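Local coordinates for protein racemase (Pseudovibrio sp. JE062, PDB 3MKC) that belongs to the mandelate racemase/muconate lactonizing enzyme group of the enolase superfamily, with a capping N-terminal domain and a barrel-type C-terminal domain, at residues 28-36 against 45-55. Sequence-based numbering, arbitrary orientation.
Sequences SQNTVVVKV and LGEADGSPDAI
Val32 lays its CG2 methyl against the ring of Pro52, 3.4 Å from Pro52 CA. Its other methyl, CG1, stands anti to the backbone N (chi1 -177°) and reaches Ile55, with CG1 3.8 Å from Ile55 CG2. The first turn of helix 52-59 is thus packed on the strand. Asn30 crosses the same proline at about a right angle, its amide over CG and CD of the ring. Strands 29-38 and 43-48 form an antiparallel beta hairpin in the N-terminal domain of this enolase-superfamily protein. Val34 and Gly46 are a hydrogen-bonded pair: Val34 N lies 2.8 Å from Gly46 O in a nearly straight bond (175°), and Gly46 N returns a bond of 2.9 Å to Val34 O. On the face that carries Val33, Leu45 CD2 touches both Val33 CG1 and Lys35 CG. Glu47 is on this face too. Thr31 OG1 donates to Glu47 OE1 at 2.7 Å, coming from above the carboxylate plane (41° out of it). The carboxylate is buried. OE2 is hydrogen-bonded to Thr321, and OE1 also to Thr318, so both oxygens are held and the hairpin is tied to the start of helix 319-331 and the loop just before it.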
loop_
_atom_site.group_PDB
_atom_site.type_symbol
_atom_site.label_atom_id
_atom_site.label_comp_id
_atom_site.label_asym_id
_atom_site.label_seq_id
_atom_site.Cartn_x
_atom_site.Cartn_y
_atom_site.Cartn_z
ATOM N N SER A 28 4.897 17.260 5.164
ATOM C CA SER A 28 6.160 16.983 4.482
ATOM C C SER A 28 6.106 15.644 3.744
ATOM O O SER A 28 5.674 14.633 4.306
ATOM C CB SER A 28 7.303 16.982 5.488
ATOM N N GLN A 29 6.547 15.651 2.488
ATOM C CA GLN A 29 6.553 14.455 1.647
ATOM C C GLN A 29 7.946 13.863 1.596
ATOM O O GLN A 29 8.933 14.581 1.444
ATOM C CB GLN A 29 6.144 14.802 0.216
ATOM C CG GLN A 29 5.107 15.896 0.113
ATOM C CD GLN A 29 4.946 16.403 -1.301
ATOM O OE1 GLN A 29 4.352 17.457 -1.524
ATOM N NE2 GLN A 29 5.470 15.652 -2.270
ATOM N N ASN A 30 8.031 12.545 1.696
ATOM C CA ASN A 30 9.321 11.903 1.642
ATOM C C ASN A 30 9.179 10.409 1.455
ATOM O O ASN A 30 8.084 9.851 1.542
ATOM C CB ASN A 30 10.115 12.198 2.921
ATOM C CG ASN A 30 9.391 11.741 4.172
ATOM O OD1 ASN A 30 8.995 10.583 4.280
ATOM N ND2 ASN A 30 9.219 12.649 5.126
ATOM N N THR A 31 10.303 9.770 1.177
ATOM C CA THR A 31 10.332 8.340 1.005
ATOM C C THR A 31 11.778 7.890 1.082
ATOM O O THR A 31 12.698 8.702 1.254
ATOM C CB THR A 31 9.735 7.909 -0.352
ATOM O OG1 THR A 31 9.579 6.486 -0.366
ATOM C CG2 THR A 31 10.654 8.319 -1.508
ATOM N N VAL A 32 11.973 6.587 0.982
ATOM C CA VAL A 32 13.301 6.032 1.013
ATOM C C VAL A 32 13.384 5.056 -0.137
ATOM O O VAL A 32 12.825 3.964 -0.080
ATOM C CB VAL A 32 13.568 5.303 2.331
ATOM C CG1 VAL A 32 14.988 4.797 2.357
ATOM C CG2 VAL A 32 13.307 6.244 3.494
ATOM N N VAL A 33 14.058 5.468 -1.202
ATOM C CA VAL A 33 14.206 4.599 -2.355
ATOM C C VAL A 33 15.220 3.518 -2.039
ATOM O O VAL A 33 16.253 3.785 -1.426
ATOM C CB VAL A 33 14.702 5.375 -3.589
ATOM C CG1 VAL A 33 14.927 4.413 -4.750
ATOM C CG2 VAL A 33 13.693 6.443 -3.969
ATOM N N VAL A 34 14.909 2.290 -2.432
ATOM C CA VAL A 34 15.824 1.185 -2.228
ATOM C C VAL A 34 16.290 0.731 -3.607
ATOM O O VAL A 34 15.485 0.289 -4.428
ATOM C CB VAL A 34 15.146 0.001 -1.519
ATOM C CG1 VAL A 34 16.125 -1.167 -1.425
ATOM C CG2 VAL A 34 14.675 0.423 -0.139
ATOM N N LYS A 35 17.589 0.849 -3.860
ATOM C CA LYS A 35 18.153 0.452 -5.142
ATOM C C LYS A 35 19.054 -0.767 -4.972
ATOM O O LYS A 35 20.085 -0.700 -4.298
ATOM C CB LYS A 35 18.957 1.615 -5.725
ATOM C CG LYS A 35 19.451 1.431 -7.152
ATOM C CD LYS A 35 20.258 2.665 -7.558
ATOM C CE LYS A 35 20.636 2.668 -9.023
ATOM N NZ LYS A 35 21.195 4.002 -9.417
ATOM N N VAL A 36 18.655 -1.885 -5.575
ATOM C CA VAL A 36 19.438 -3.114 -5.509
ATOM C C VAL A 36 20.098 -3.297 -6.874
ATOM O O VAL A 36 19.420 -3.420 -7.891
ATOM C CB VAL A 36 18.543 -4.338 -5.196
ATOM C CG1 VAL A 36 19.392 -5.587 -5.065
ATOM C CG2 VAL A 36 17.763 -4.094 -3.909
ATOM N N LEU A 45 14.209 -1.126 -8.238
ATOM C CA LEU A 45 13.784 -0.054 -7.358
ATOM C C LEU A 45 12.594 -0.432 -6.490
ATOM O O LEU A 45 11.631 -1.030 -6.963
ATOM C CB LEU A 45 13.415 1.176 -8.187
ATOM C CG LEU A 45 14.543 1.758 -9.039
ATOM C CD1 LEU A 45 13.981 2.753 -10.034
ATOM C CD2 LEU A 45 15.568 2.414 -8.129
ATOM N N GLY A 46 12.682 -0.069 -5.216
ATOM C CA GLY A 46 11.608 -0.328 -4.276
ATOM C C GLY A 46 11.614 0.856 -3.336
ATOM O O GLY A 46 12.406 1.773 -3.517
ATOM N N GLU A 47 10.728 0.879 -2.351
ATOM C CA GLU A 47 10.755 1.979 -1.407
ATOM C C GLU A 47 10.210 1.521 -0.063
ATOM O O GLU A 47 9.366 0.620 0.003
ATOM C CB GLU A 47 9.990 3.198 -1.946
ATOM C CG GLU A 47 8.487 3.103 -1.943
ATOM C CD GLU A 47 7.836 4.329 -2.564
ATOM O OE1 GLU A 47 8.460 5.412 -2.562
ATOM O OE2 GLU A 47 6.694 4.214 -3.046
ATOM N N ALA A 48 10.730 2.127 0.999
ATOM C CA ALA A 48 10.341 1.791 2.362
ATOM C C ALA A 48 9.669 2.956 3.074
ATOM O O ALA A 48 10.007 4.119 2.845
ATOM C CB ALA A 48 11.574 1.347 3.144
ATOM N N ASP A 49 8.714 2.639 3.946
ATOM C CA ASP A 49 8.011 3.667 4.705
ATOM C C ASP A 49 8.862 4.015 5.933
ATOM O O ASP A 49 9.890 3.377 6.174
ATOM C CB ASP A 49 6.638 3.139 5.131
ATOM C CG ASP A 49 5.693 4.242 5.561
ATOM O OD1 ASP A 49 5.907 5.411 5.176
ATOM O OD2 ASP A 49 4.722 3.933 6.274
ATOM N N GLY A 50 8.434 5.029 6.684
ATOM C CA GLY A 50 9.152 5.447 7.881
ATOM C C GLY A 50 10.004 6.694 7.707
ATOM O O GLY A 50 10.296 7.109 6.581
ATOM N N SER A 51 10.406 7.301 8.820
ATOM C CA SER A 51 11.246 8.493 8.761
ATOM C C SER A 51 12.499 8.123 7.973
ATOM O O SER A 51 13.245 7.229 8.362
ATOM C CB SER A 51 11.622 8.945 10.171
ATOM O OG SER A 51 10.479 9.377 10.888
ATOM N N PRO A 52 12.739 8.807 6.846
ATOM C CA PRO A 52 13.916 8.514 6.019
ATOM C C PRO A 52 15.229 8.399 6.790
ATOM O O PRO A 52 16.002 7.474 6.562
ATOM C CB PRO A 52 13.928 9.665 5.017
ATOM C CG PRO A 52 12.466 9.947 4.829
ATOM C CD PRO A 52 11.931 9.887 6.252
ATOM N N ASP A 53 15.475 9.329 7.706
ATOM C CA ASP A 53 16.712 9.306 8.481
ATOM C C ASP A 53 16.812 8.107 9.421
ATOM O O ASP A 53 17.902 7.584 9.648
ATOM C CB ASP A 53 16.884 10.623 9.253
ATOM C CG ASP A 53 15.652 11.010 10.051
ATOM O OD1 ASP A 53 14.536 10.601 9.668
ATOM O OD2 ASP A 53 15.798 11.749 11.054
ATOM N N ALA A 54 15.678 7.664 9.958
ATOM C CA ALA A 54 15.675 6.509 10.849
ATOM C C ALA A 54 15.905 5.260 10.007
ATOM O O ALA A 54 16.654 4.367 10.390
ATOM C CB ALA A 54 14.348 6.414 11.586
ATOM N N ILE A 55 15.271 5.215 8.839
ATOM C CA ILE A 55 15.425 4.073 7.945
ATOM C C ILE A 55 16.870 3.947 7.463
ATOM O O ILE A 55 17.444 2.857 7.469
ATOM C CB ILE A 55 14.484 4.198 6.735
ATOM C CG1 ILE A 55 13.032 4.120 7.210
ATOM C CG2 ILE A 55 14.769 3.096 5.725
ATOM C CD1 ILE A 55 12.669 2.812 7.862
#